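Local coordinates for protein urocanate hydratase (Paenibacillus sp. Soil724D2, PDB 7NED) that probably hydrates thiourocanate in bacterial ergothioneine catabolism, using bound NAD+ as cofactor, and is assigned to the urocanase family of lyases, at residues Leu65-Gly76 against Thr84-Asn95; Trp119-Gln128 against Leu475-Tyr485. All coordinates share one frame; numbering follows the deposited sequence.

Contact 1 of 2, residues Leu65-Gly76 against Thr84-Asn95; sequences LEEDETLVIQSG and THRFAPLIVMAN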
loop_
_atom_site.group_PDB
_atom_site.type_symbol
_atom_site.label_atom_id
_atom_site.label_comp_id
_atom_site.label_asym_id
_atom_site.label_seq_id
_atom_site.Cartn_x
_atom_site.Cartn_y
_atom_site.Cartn_z
ATOM N N LEU A 65 -6.619 19.164 17.670
ATOM C CA LEU A 65 -6.831 19.096 16.249
ATOM C C LEU A 65 -8.106 19.786 15.761
ATOM O O LEU A 65 -9.123 19.587 16.287
ATOM C CB LEU A 65 -6.865 17.635 15.799
ATOM C CG LEU A 65 -6.767 17.263 14.328
ATOM C CD1 LEU A 65 -5.355 17.457 13.824
ATOM C CD2 LEU A 65 -7.182 15.821 14.184
ATOM N N GLU A 66 -7.968 20.595 14.738
ATOM C CA GLU A 66 -9.106 21.251 14.127
ATOM C C GLU A 66 -9.704 20.360 13.056
ATOM O O GLU A 66 -9.045 19.473 12.513
ATOM C CB GLU A 66 -8.700 22.600 13.521
ATOM C CG GLU A 66 -7.969 23.487 14.502
ATOM C CD GLU A 66 -8.916 24.283 15.376
ATOM O OE1 GLU A 66 -10.163 24.161 15.209
ATOM O OE2 GLU A 66 -8.415 25.049 16.228
ATOM N N GLU A 67 -10.968 20.638 12.730
ATOM C CA GLU A 67 -11.691 19.851 11.741
ATOM C C GLU A 67 -11.053 19.905 10.357
ATOM O O GLU A 67 -11.257 18.981 9.553
ATOM C CB GLU A 67 -13.138 20.338 11.674
ATOM C CG GLU A 67 -14.116 19.323 11.159
ATOM C CD GLU A 67 -15.519 19.909 11.068
ATOM O OE1 GLU A 67 -16.492 19.145 10.897
ATOM O OE2 GLU A 67 -15.645 21.152 11.212
ATOM N N ASP A 68 -10.308 20.958 10.046
ATOM C CA ASP A 68 -9.677 21.090 8.737
ATOM C C ASP A 68 -8.223 20.645 8.736
ATOM O O ASP A 68 -7.459 21.023 7.843
ATOM C CB ASP A 68 -9.788 22.530 8.231
ATOM C CG ASP A 68 -9.076 23.522 9.108
ATOM O OD1 ASP A 68 -8.565 23.170 10.193
ATOM O OD2 ASP A 68 -9.043 24.699 8.693
ATOM N N GLU A 69 -7.833 19.810 9.680
ATOM C CA GLU A 69 -6.475 19.305 9.759
ATOM C C GLU A 69 -6.483 17.792 9.656
ATOM O O GLU A 69 -7.511 17.121 9.883
ATOM C CB GLU A 69 -5.793 19.733 11.068
ATOM C CG GLU A 69 -5.639 21.279 11.123
ATOM C CD GLU A 69 -5.077 21.784 12.439
ATOM O OE1 GLU A 69 -5.212 21.083 13.483
ATOM O OE2 GLU A 69 -4.501 22.905 12.431
ATOM N N THR A 70 -5.322 17.255 9.298
ATOM C CA THR A 70 -5.133 15.814 9.281
ATOM C C THR A 70 -3.878 15.474 10.077
ATOM O O THR A 70 -2.792 16.005 9.811
ATOM C CB THR A 70 -5.013 15.281 7.851
ATOM O OG1 THR A 70 -6.200 15.623 7.123
ATOM C CG2 THR A 70 -4.807 13.753 7.860
ATOM N N LEU A 71 -4.038 14.577 11.039
ATOM C CA LEU A 71 -2.933 13.958 11.758
ATOM C C LEU A 71 -2.453 12.729 10.996
ATOM O O LEU A 71 -3.248 11.853 10.646
ATOM C CB LEU A 71 -3.380 13.562 13.176
ATOM C CG LEU A 71 -2.534 12.549 13.968
ATOM C CD1 LEU A 71 -1.097 13.086 14.217
ATOM C CD2 LEU A 71 -3.204 12.182 15.289
ATOM N N VAL A 72 -1.159 12.645 10.769
ATOM C CA VAL A 72 -0.558 11.499 10.095
ATOM C C VAL A 72 0.052 10.583 11.137
ATOM O O VAL A 72 0.893 11.020 11.939
ATOM C CB VAL A 72 0.505 11.947 9.090
ATOM C CG1 VAL A 72 1.369 10.771 8.722
ATOM C CG2 VAL A 72 -0.184 12.582 7.861
ATOM N N ILE A 73 -0.370 9.318 11.141
ATOM C CA ILE A 73 0.186 8.322 12.060
ATOM C C ILE A 73 0.897 7.253 11.220
ATOM O O ILE A 73 0.349 6.762 10.216
ATOM C CB ILE A 73 -0.909 7.723 12.969
ATOM C CG1 ILE A 73 -1.304 8.760 14.031
ATOM C CG2 ILE A 73 -0.424 6.400 13.657
ATOM C CD1 ILE A 73 -2.621 8.407 14.746
ATOM N N GLN A 74 2.100 6.872 11.651
ATOM C CA GLN A 74 2.936 5.931 10.908
ATOM C C GLN A 74 3.341 4.802 11.850
ATOM O O GLN A 74 4.035 5.039 12.852
ATOM C CB GLN A 74 4.168 6.658 10.330
ATOM C CG GLN A 74 5.144 5.798 9.540
ATOM C CD GLN A 74 6.322 5.300 10.377
ATOM O OE1 GLN A 74 6.831 6.017 11.244
ATOM N NE2 GLN A 74 6.768 4.077 10.103
ATOM N N SER A 75 3.005 3.565 11.470
ATOM C CA SER A 75 3.081 2.418 12.375
ATOM C C SER A 75 2.904 2.834 13.843
ATOM O O SER A 75 3.771 2.596 14.688
ATOM C CB SER A 75 4.402 1.685 12.131
ATOM O OG SER A 75 4.329 1.013 10.882
ATOM N N GLY A 76 1.787 3.490 14.142
ATOM C CA GLY A 76 1.400 3.757 15.500
ATOM C C GLY A 76 2.063 4.957 16.130
ATOM O O GLY A 76 1.886 5.178 17.338
ATOM N N THR A 84 -5.660 20.286 5.723
ATOM C CA THR A 84 -6.416 19.720 4.614
ATOM C C THR A 84 -7.701 20.508 4.483
ATOM O O THR A 84 -7.661 21.688 4.152
ATOM C CB THR A 84 -6.667 18.225 4.808
ATOM O OG1 THR A 84 -7.213 17.980 6.125
ATOM C CG2 THR A 84 -5.337 17.506 4.689
ATOM N N HIS A 85 -8.840 19.891 4.764
ATOM C CA HIS A 85 -10.107 20.602 4.721
ATOM C C HIS A 85 -11.076 19.795 5.570
ATOM O O HIS A 85 -10.760 18.691 6.006
ATOM C CB HIS A 85 -10.630 20.788 3.289
ATOM C CG HIS A 85 -10.719 19.521 2.508
ATOM N ND1 HIS A 85 -11.903 18.834 2.350
ATOM C CD2 HIS A 85 -9.770 18.791 1.869
ATOM C CE1 HIS A 85 -11.688 17.752 1.623
ATOM N NE2 HIS A 85 -10.402 17.708 1.310
ATOM N N ARG A 86 -12.252 20.352 5.829
ATOM C CA ARG A 86 -13.052 19.635 6.814
ATOM C C ARG A 86 -13.812 18.464 6.224
ATOM O O ARG A 86 -14.462 17.741 6.983
ATOM C CB ARG A 86 -14.025 20.580 7.531
ATOM C CG ARG A 86 -15.165 21.110 6.691
ATOM C CD ARG A 86 -15.955 22.178 7.492
ATOM N NE ARG A 86 -17.172 22.580 6.793
ATOM C CZ ARG A 86 -17.199 23.518 5.842
ATOM N NH1 ARG A 86 -16.078 24.152 5.485
ATOM N NH2 ARG A 86 -18.342 23.823 5.242
ATOM N N PHE A 87 -13.750 18.254 4.906
ATOM C CA PHE A 87 -14.298 17.041 4.316
ATOM C C PHE A 87 -13.208 16.048 3.978
ATOM O O PHE A 87 -13.387 15.189 3.100
ATOM C CB PHE A 87 -15.143 17.376 3.094
ATOM C CG PHE A 87 -16.341 18.173 3.442
ATOM C CD1 PHE A 87 -17.495 17.542 3.905
ATOM C CD2 PHE A 87 -16.305 19.564 3.370
ATOM C CE1 PHE A 87 -18.600 18.285 4.257
ATOM C CE2 PHE A 87 -17.406 20.316 3.719
ATOM C CZ PHE A 87 -18.569 19.670 4.162
ATOM N N ALA A 88 -12.093 16.150 4.654
ATOM C CA ALA A 88 -11.001 15.208 4.524
ATOM C C ALA A 88 -10.845 14.468 5.833
ATOM O O ALA A 88 -11.252 14.977 6.877
ATOM C CB ALA A 88 -9.688 15.928 4.189
ATOM N N PRO A 89 -10.265 13.275 5.827
ATOM C CA PRO A 89 -10.018 12.566 7.091
ATOM C C PRO A 89 -9.317 13.427 8.134
ATOM O O PRO A 89 -8.510 14.304 7.820
ATOM C CB PRO A 89 -9.134 11.389 6.669
ATOM C CG PRO A 89 -9.629 11.064 5.263
ATOM C CD PRO A 89 -9.926 12.449 4.647
ATOM N N LEU A 90 -9.664 13.175 9.402
ATOM C CA LEU A 90 -8.925 13.776 10.506
ATOM C C LEU A 90 -7.627 13.035 10.753
ATOM O O LEU A 90 -6.643 13.629 11.230
ATOM C CB LEU A 90 -9.760 13.758 11.784
ATOM C CG LEU A 90 -10.872 14.795 11.815
ATOM C CD1 LEU A 90 -11.777 14.424 13.006
ATOM C CD2 LEU A 90 -10.283 16.163 12.014
ATOM N N ILE A 91 -7.608 11.742 10.446
ATOM C CA ILE A 91 -6.417 10.922 10.597
ATOM C C ILE A 91 -6.266 10.062 9.350
ATOM O O ILE A 91 -7.231 9.413 8.927
ATOM C CB ILE A 91 -6.504 10.026 11.848
ATOM C CG1 ILE A 91 -6.443 10.892 13.105
ATOM C CG2 ILE A 91 -5.337 9.043 11.870
ATOM C CD1 ILE A 91 -6.714 10.072 14.379
ATOM N N VAL A 92 -5.060 10.032 8.775
ATOM C CA VAL A 92 -4.692 8.948 7.877
ATOM C C VAL A 92 -3.530 8.233 8.536
ATOM O O VAL A 92 -2.625 8.878 9.077
ATOM C CB VAL A 92 -4.317 9.416 6.446
ATOM C CG1 VAL A 92 -5.511 10.152 5.811
ATOM C CG2 VAL A 92 -3.072 10.294 6.472
ATOM N N MET A 93 -3.555 6.909 8.504
ATOM C CA MET A 93 -2.483 6.141 9.116
ATOM C C MET A 93 -2.120 4.943 8.254
ATOM O O MET A 93 -2.954 4.403 7.519
ATOM C CB MET A 93 -2.897 5.686 10.532
ATOM C CG MET A 93 -4.293 5.147 10.625
ATOM S SD MET A 93 -4.424 4.123 12.141
ATOM C CE MET A 93 -4.628 5.493 13.255
ATOM N N ALA A 94 -0.870 4.507 8.368
ATOM C CA ALA A 94 -0.395 3.343 7.630
ATOM C C ALA A 94 0.502 2.579 8.577
ATOM O O ALA A 94 1.480 3.140 9.082
ATOM C CB ALA A 94 0.344 3.744 6.340
ATOM N N ASN A 95 0.120 1.332 8.897
ATOM C CA ASN A 95 0.750 0.580 9.982
ATOM C C ASN A 95 1.317 -0.746 9.481
ATOM O O ASN A 95 0.602 -1.575 8.908
ATOM C CB ASN A 95 -0.244 0.358 11.131
ATOM C CG ASN A 95 -0.745 1.671 11.707
ATOM O OD1 ASN A 95 0.059 2.536 12.071
ATOM N ND2 ASN A 95 -2.059 1.849 11.757
HETATM O O HOH W 1 -9.674 17.116 8.061
#
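Strands 69-74 and 91-95 run parallel, their axes 4.9 Å apart and their N-to-C directions 8° apart, and a ladder of backbone hydrogen bonds joins them from Leu-71 N to Leu-90 O through to Ser-75 N to Ala-94 O. Beta-branched and aliphatic residues suit such a buried pairing. Leu-71, Ile-73, Ile-91 and Met-93 share one face of the sheet. Ile-73 and Met-93 lie side by side there, CB to CB 3.7 Å, and the bend of Met-93 at chi3 (80°) helps bring its CE to 3.8 Å from Ile-73 CD1. On the other face Val-72 CG2 meets Val-92 CG2 at 3.9 Å. At the start of the ladder Thr-70 does polar work: with OG1 beside its own backbone N (chi1 -59°), it donates to Pro-89 O at 2.7 Å, nearly along the C=O axis, while its OG1 also lies 2.8 Å from Thr-84 OG1. Leu-90 sets off away from 65-76, but its CD2 turns back to lie 3.8 Å from Leu-65 CD2, beside the backbone oxygens of Glu-66 and Glu-69. At the far end Asn-95 OD1 takes a weak bond from Gly-76 N, where positive phi favours glycine. Ile-543 of the second subunit packs on Leu-71. Strand 77-83 flanks 69-74, strand 475-480 continues the sheet beyond 91-95, and helix 17-31 packs on Leu-90 and Ile-91.

Contact 2 of 2, residues Trp119-Gln128 against Leu475-Tyr485; sequences WGGLTAAAWQ and LVTIHSGGGGY. With URO ((2E)-3-(1H-imidazol-4-yl)acrylic acid), chain B; NAD (nicotinamide-adenine-dinucleotide), chain C.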
loop_
_atom_site.group_PDB
_atom_site.type_symbol
_atom_site.label_atom_id
_atom_site.label_comp_id
_atom_site.label_asym_id
_atom_site.label_seq_id
_atom_site.Cartn_x
_atom_site.Cartn_y
_atom_site.Cartn_z
ATOM N N TRP A 119 2.928 -4.031 14.943
ATOM C CA TRP A 119 1.833 -4.610 14.135
ATOM C C TRP A 119 0.516 -4.016 14.606
ATOM O O TRP A 119 0.248 -3.989 15.803
ATOM C CB TRP A 119 1.734 -6.130 14.259
ATOM C CG TRP A 119 0.632 -6.759 13.424
ATOM C CD1 TRP A 119 0.356 -6.515 12.107
ATOM C CD2 TRP A 119 -0.323 -7.745 13.848
ATOM N NE1 TRP A 119 -0.701 -7.286 11.684
ATOM C CE2 TRP A 119 -1.131 -8.052 12.731
ATOM C CE3 TRP A 119 -0.584 -8.378 15.062
ATOM C CZ2 TRP A 119 -2.189 -8.951 12.799
ATOM C CZ3 TRP A 119 -1.628 -9.284 15.132
ATOM C CH2 TRP A 119 -2.412 -9.575 14.007
ATOM N N GLY A 120 -0.317 -3.549 13.661
ATOM C CA GLY A 120 -1.559 -2.918 14.066
ATOM C C GLY A 120 -2.769 -3.827 14.113
ATOM O O GLY A 120 -3.885 -3.331 14.316
ATOM N N GLY A 121 -2.586 -5.136 13.964
ATOM C CA GLY A 121 -3.726 -6.000 13.741
ATOM C C GLY A 121 -4.514 -5.531 12.529
ATOM O O GLY A 121 -3.971 -4.943 11.576
ATOM N N LEU A 122 -5.813 -5.844 12.530
ATOM C CA LEU A 122 -6.697 -5.169 11.599
ATOM C C LEU A 122 -7.287 -3.926 12.243
ATOM O O LEU A 122 -7.112 -2.811 11.734
ATOM C CB LEU A 122 -7.817 -6.122 11.123
ATOM C CG LEU A 122 -7.331 -7.395 10.449
ATOM C CD1 LEU A 122 -8.475 -8.202 9.829
ATOM C CD2 LEU A 122 -6.288 -7.046 9.397
ATOM N N THR A 123 -7.900 -4.077 13.418
ATOM C CA THR A 123 -8.612 -2.955 14.005
ATOM C C THR A 123 -7.932 -2.374 15.243
ATOM O O THR A 123 -8.507 -1.481 15.868
ATOM C CB THR A 123 -10.025 -3.379 14.359
ATOM O OG1 THR A 123 -9.938 -4.517 15.220
ATOM C CG2 THR A 123 -10.825 -3.726 13.094
ATOM N N ALA A 124 -6.742 -2.848 15.623
ATOM C CA ALA A 124 -6.114 -2.347 16.853
ATOM C C ALA A 124 -5.546 -0.945 16.647
ATOM O O ALA A 124 -5.913 0.003 17.353
ATOM C CB ALA A 124 -5.008 -3.297 17.324
ATOM N N ALA A 125 -4.635 -0.794 15.686
ATOM C CA ALA A 125 -3.964 0.498 15.564
ATOM C C ALA A 125 -4.846 1.563 14.946
ATOM O O ALA A 125 -4.493 2.751 15.013
ATOM C CB ALA A 125 -2.689 0.371 14.756
ATOM N N ALA A 126 -5.968 1.177 14.338
ATOM C CA ALA A 126 -6.931 2.145 13.848
ATOM C C ALA A 126 -8.081 2.372 14.823
ATOM O O ALA A 126 -8.959 3.189 14.537
ATOM C CB ALA A 126 -7.473 1.699 12.486
ATOM N N TRP A 127 -8.108 1.637 15.941
ATOM C CA TRP A 127 -8.933 1.915 17.121
ATOM C C TRP A 127 -10.358 1.522 16.728
ATOM O O TRP A 127 -11.331 2.213 17.072
ATOM C CB TRP A 127 -8.889 3.402 17.434
ATOM C CG TRP A 127 -7.488 3.852 17.723
ATOM C CD1 TRP A 127 -6.359 3.090 17.939
ATOM C CD2 TRP A 127 -7.011 5.134 17.313
ATOM N NE1 TRP A 127 -5.218 3.894 17.857
ATOM C CE2 TRP A 127 -5.605 5.149 17.465
ATOM C CE3 TRP A 127 -7.658 6.296 16.878
ATOM C CZ2 TRP A 127 -4.842 6.286 17.207
ATOM C CZ3 TRP A 127 -6.884 7.446 16.637
ATOM C CH2 TRP A 127 -5.498 7.424 16.795
ATOM N N GLN A 128 -10.508 0.439 15.967
ATOM C CA GLN A 128 -11.828 0.073 15.449
ATOM C C GLN A 128 -12.382 -1.194 16.093
ATOM O O GLN A 128 -13.464 -1.665 15.709
ATOM C CB GLN A 128 -11.774 -0.057 13.903
ATOM C CG GLN A 128 -11.425 1.282 13.268
ATOM C CD GLN A 128 -10.934 1.226 11.808
ATOM O OE1 GLN A 128 -10.370 0.220 11.330
ATOM N NE2 GLN A 128 -11.100 2.356 11.111
ATOM N N LEU A 475 -11.466 8.698 9.505
ATOM C CA LEU A 475 -10.178 8.042 9.688
ATOM C C LEU A 475 -10.017 6.960 8.632
ATOM O O LEU A 475 -10.934 6.164 8.415
ATOM C CB LEU A 475 -10.066 7.423 11.098
ATOM C CG LEU A 475 -8.757 6.717 11.495
ATOM C CD1 LEU A 475 -8.509 6.772 13.018
ATOM C CD2 LEU A 475 -8.711 5.272 11.021
ATOM N N VAL A 476 -8.847 6.906 7.999
ATOM C CA VAL A 476 -8.555 5.881 7.006
ATOM C C VAL A 476 -7.202 5.266 7.339
ATOM O O VAL A 476 -6.271 5.970 7.747
ATOM C CB VAL A 476 -8.561 6.477 5.574
ATOM C CG1 VAL A 476 -8.234 5.414 4.534
ATOM C CG2 VAL A 476 -9.894 7.111 5.301
ATOM N N THR A 477 -7.090 3.966 7.161
ATOM C CA THR A 477 -5.864 3.262 7.508
ATOM C C THR A 477 -5.545 2.207 6.456
ATOM O O THR A 477 -6.448 1.620 5.861
ATOM C CB THR A 477 -5.974 2.611 8.899
ATOM O OG1 THR A 477 -4.697 2.093 9.281
ATOM C CG2 THR A 477 -7.018 1.455 8.925
ATOM N N ILE A 478 -4.251 1.971 6.244
ATOM C CA ILE A 478 -3.746 0.825 5.497
ATOM C C ILE A 478 -2.799 0.047 6.402
ATOM O O ILE A 478 -1.821 0.603 6.917
ATOM C CB ILE A 478 -3.017 1.249 4.217
ATOM C CG1 ILE A 478 -3.971 2.015 3.313
ATOM C CG2 ILE A 478 -2.489 0.003 3.522
ATOM C CD1 ILE A 478 -3.252 2.722 2.111
ATOM N N HIS A 479 -3.074 -1.245 6.581
ATOM C CA HIS A 479 -2.237 -2.110 7.413
ATOM C C HIS A 479 -1.645 -3.219 6.569
ATOM O O HIS A 479 -2.262 -3.641 5.589
ATOM C CB HIS A 479 -3.057 -2.787 8.530
ATOM C CG HIS A 479 -3.563 -1.838 9.572
ATOM N ND1 HIS A 479 -4.171 -2.273 10.727
ATOM C CD2 HIS A 479 -3.559 -0.486 9.629
ATOM C CE1 HIS A 479 -4.511 -1.219 11.457
ATOM N NE2 HIS A 479 -4.141 -0.125 10.819
ATOM N N SER A 480 -0.473 -3.732 6.970
ATOM C CA SER A 480 -0.021 -5.016 6.434
ATOM C C SER A 480 0.349 -5.934 7.598
ATOM O O SER A 480 0.408 -5.521 8.765
ATOM C CB SER A 480 1.162 -4.864 5.451
ATOM O OG SER A 480 0.757 -4.167 4.273
ATOM N N GLY A 481 0.562 -7.205 7.275
ATOM C CA GLY A 481 0.749 -8.198 8.316
ATOM C C GLY A 481 2.052 -8.009 9.078
ATOM O O GLY A 481 3.082 -7.616 8.536
ATOM N N GLY A 482 1.991 -8.326 10.372
ATOM C CA GLY A 482 3.161 -8.402 11.215
ATOM C C GLY A 482 3.210 -9.765 11.882
ATOM O O GLY A 482 2.283 -10.588 11.746
ATOM N N GLY A 483 4.299 -9.996 12.608
ATOM C CA GLY A 483 4.561 -11.337 13.097
ATOM C C GLY A 483 4.518 -12.341 11.974
ATOM O O GLY A 483 5.037 -12.111 10.875
ATOM N N GLY A 484 3.865 -13.477 12.221
ATOM C CA GLY A 484 3.750 -14.481 11.175
ATOM C C GLY A 484 2.844 -14.095 10.031
ATOM O O GLY A 484 2.823 -14.802 9.014
ATOM N N TYR A 485 2.092 -12.992 10.159
ATOM C CA TYR A 485 1.344 -12.469 9.013
ATOM C C TYR A 485 2.224 -11.664 8.069
ATOM O O TYR A 485 1.739 -11.257 7.011
ATOM C CB TYR A 485 0.205 -11.566 9.449
ATOM C CG TYR A 485 -0.984 -12.279 10.054
ATOM C CD1 TYR A 485 -1.625 -13.292 9.370
ATOM C CD2 TYR A 485 -1.459 -11.918 11.318
ATOM C CE1 TYR A 485 -2.759 -13.955 9.947
ATOM C CE2 TYR A 485 -2.563 -12.550 11.892
ATOM C CZ TYR A 485 -3.205 -13.562 11.194
ATOM O OH TYR A 485 -4.297 -14.210 11.738
HETATM O OAA URO B . -13.321 -7.438 14.649
HETATM C CAI URO B . -12.148 -6.940 14.917
HETATM O OAB URO B . -11.995 -5.964 15.537
HETATM C CAC URO B . -10.944 -7.605 14.391
HETATM C CAD URO B . -11.062 -8.687 13.668
HETATM C CAJ URO B . -9.805 -9.189 13.254
HETATM C CAF URO B . -9.518 -10.424 12.754
HETATM N NAH URO B . -8.164 -10.602 12.642
HETATM C CAE URO B . -7.642 -9.474 13.065
HETATM N NAG URO B . -8.589 -8.589 13.448
HETATM P PA NAD C . -5.471 -13.652 21.414
HETATM O O1A NAD C . -3.960 -13.864 21.356
HETATM O O2A NAD C . -6.174 -12.660 22.250
HETATM O O5B NAD C . -5.996 -15.109 22.101
HETATM C C5B NAD C . -5.367 -16.226 21.616
HETATM C C4B NAD C . -5.802 -17.379 22.633
HETATM O O4B NAD C . -5.224 -18.617 22.328
HETATM C C3B NAD C . -5.212 -16.896 23.998
HETATM O O3B NAD C . -6.179 -16.934 24.963
HETATM C C2B NAD C . -4.100 -17.954 24.275
HETATM O O2B NAD C . -4.008 -18.310 25.606
HETATM C C1B NAD C . -4.724 -19.154 23.569
HETATM N N9A NAD C . -3.766 -20.175 23.142
HETATM C C8A NAD C . -2.486 -20.027 22.620
HETATM N N7A NAD C . -1.904 -21.168 22.345
HETATM C C5A NAD C . -2.852 -22.129 22.674
HETATM C C6A NAD C . -2.840 -23.540 22.624
HETATM N N6A NAD C . -1.769 -24.222 22.158
HETATM N N1A NAD C . -3.937 -24.243 23.024
HETATM C C2A NAD C . -4.968 -23.506 23.509
HETATM N N3A NAD C . -5.120 -22.176 23.618
HETATM C C4A NAD C . -4.025 -21.512 23.190
HETATM O O3 NAD C . -5.794 -13.768 19.885
HETATM P PN NAD C . -7.230 -13.339 19.340
HETATM O O1N NAD C . -7.580 -11.892 19.150
HETATM O O2N NAD C . -8.238 -14.316 19.907
HETATM O O5D NAD C . -7.195 -13.849 17.694
HETATM C C5D NAD C . -6.891 -15.245 17.535
HETATM C C4D NAD C . -6.728 -15.538 16.069
HETATM O O4D NAD C . -7.803 -15.005 15.318
HETATM C C3D NAD C . -5.448 -14.639 15.659
HETATM O O3D NAD C . -4.578 -15.353 14.788
HETATM C C2D NAD C . -6.077 -13.429 14.877
HETATM O O2D NAD C . -5.346 -12.957 13.821
HETATM C C1D NAD C . -7.154 -14.367 14.245
HETATM N N1N NAD C . -8.168 -13.757 13.373
HETATM C C2N NAD C . -7.609 -13.344 12.180
HETATM C C3N NAD C . -8.393 -12.802 11.174
HETATM C C7N NAD C . -7.661 -12.319 9.915
HETATM O O7N NAD C . -8.181 -12.240 8.803
HETATM N N7N NAD C . -6.356 -11.881 10.072
HETATM C C4N NAD C . -9.770 -12.721 11.424
HETATM C C5N NAD C . -10.292 -13.168 12.637
HETATM C C6N NAD C . -9.465 -13.719 13.631
HETATM O O HOH W 2 -2.479 -6.279 9.644
HETATM O O HOH W 3 -0.731 -3.583 10.801
#
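Loop 119-128, which gives Leu-122 and Thr-123 to the urocanate pocket, lies against strand 475-480 and the glycine-rich loop after it, which leads to Tyr-485 of the NAD pocket. His-479 suits its place because an imidazole can offer an N-H in its ring plane to a backbone carbonyl: ND1 donates to Gly-121 O at 2.8 Å, standing 45° out of the carbonyl plane. This direct hydrogen bond ties the loop to the strand just before Leu-122, whose CG rests 3.4 Å from CAE of the urocanate imidazole, and Thr-123, whose OG1 donates to OAB of the bound urocanate's carboxylate. The strand itself sits in the mixed sheet between 91-95 and 490-498. Trp-119 has CG opposite its backbone N (chi1 -179°), which carries the indole across to Gly-482 and Tyr-485. Its broad face receives Gly-482 CA, 3.9 Å from the five-membered ring centroid, in a CH-pi contact, and its NE1 donates to a water also near Gly-121 O and Ser-480 O. A second water, taking the N-H of Gly-120, links it to Ser-480 O. Gly-482 has no side chain to collide with Trp-119 CB, nor Gly-481 one to strike Tyr-485 O, and Gly-483 has positive phi. Tyr-485 meets the indole obliquely, and its OH shares a 2.6 Å hydrogen bond with NAD O2D. Small Ala-126 brings CB within 3.6 Å of Thr-477 CG2.

Overall arrangement
From the N terminus, contact 1 forms first: 65-76 and 84-95 close a short excursion through strand 77-83, all within the urocanase N-terminal domain. Contact 2 opens later, at 119-128, and closes only with 475-485, spanning the Rossmann-like domain and much of the C-terminal domain. The two are therefore in series, neither nested nor crossed. They meet in space, because strand 91-95 of contact 1 is the parallel neighbour of strand 475-480 of contact 2: Met-93 N and Asn-95 N probably bond to Val-476 O and Ile-478 O. The mixed sheet thus joins N-terminal strands to one of the C-terminal domain, with contact 1 lying more against the second subunit and contact 2 beside the urocanate and NAD.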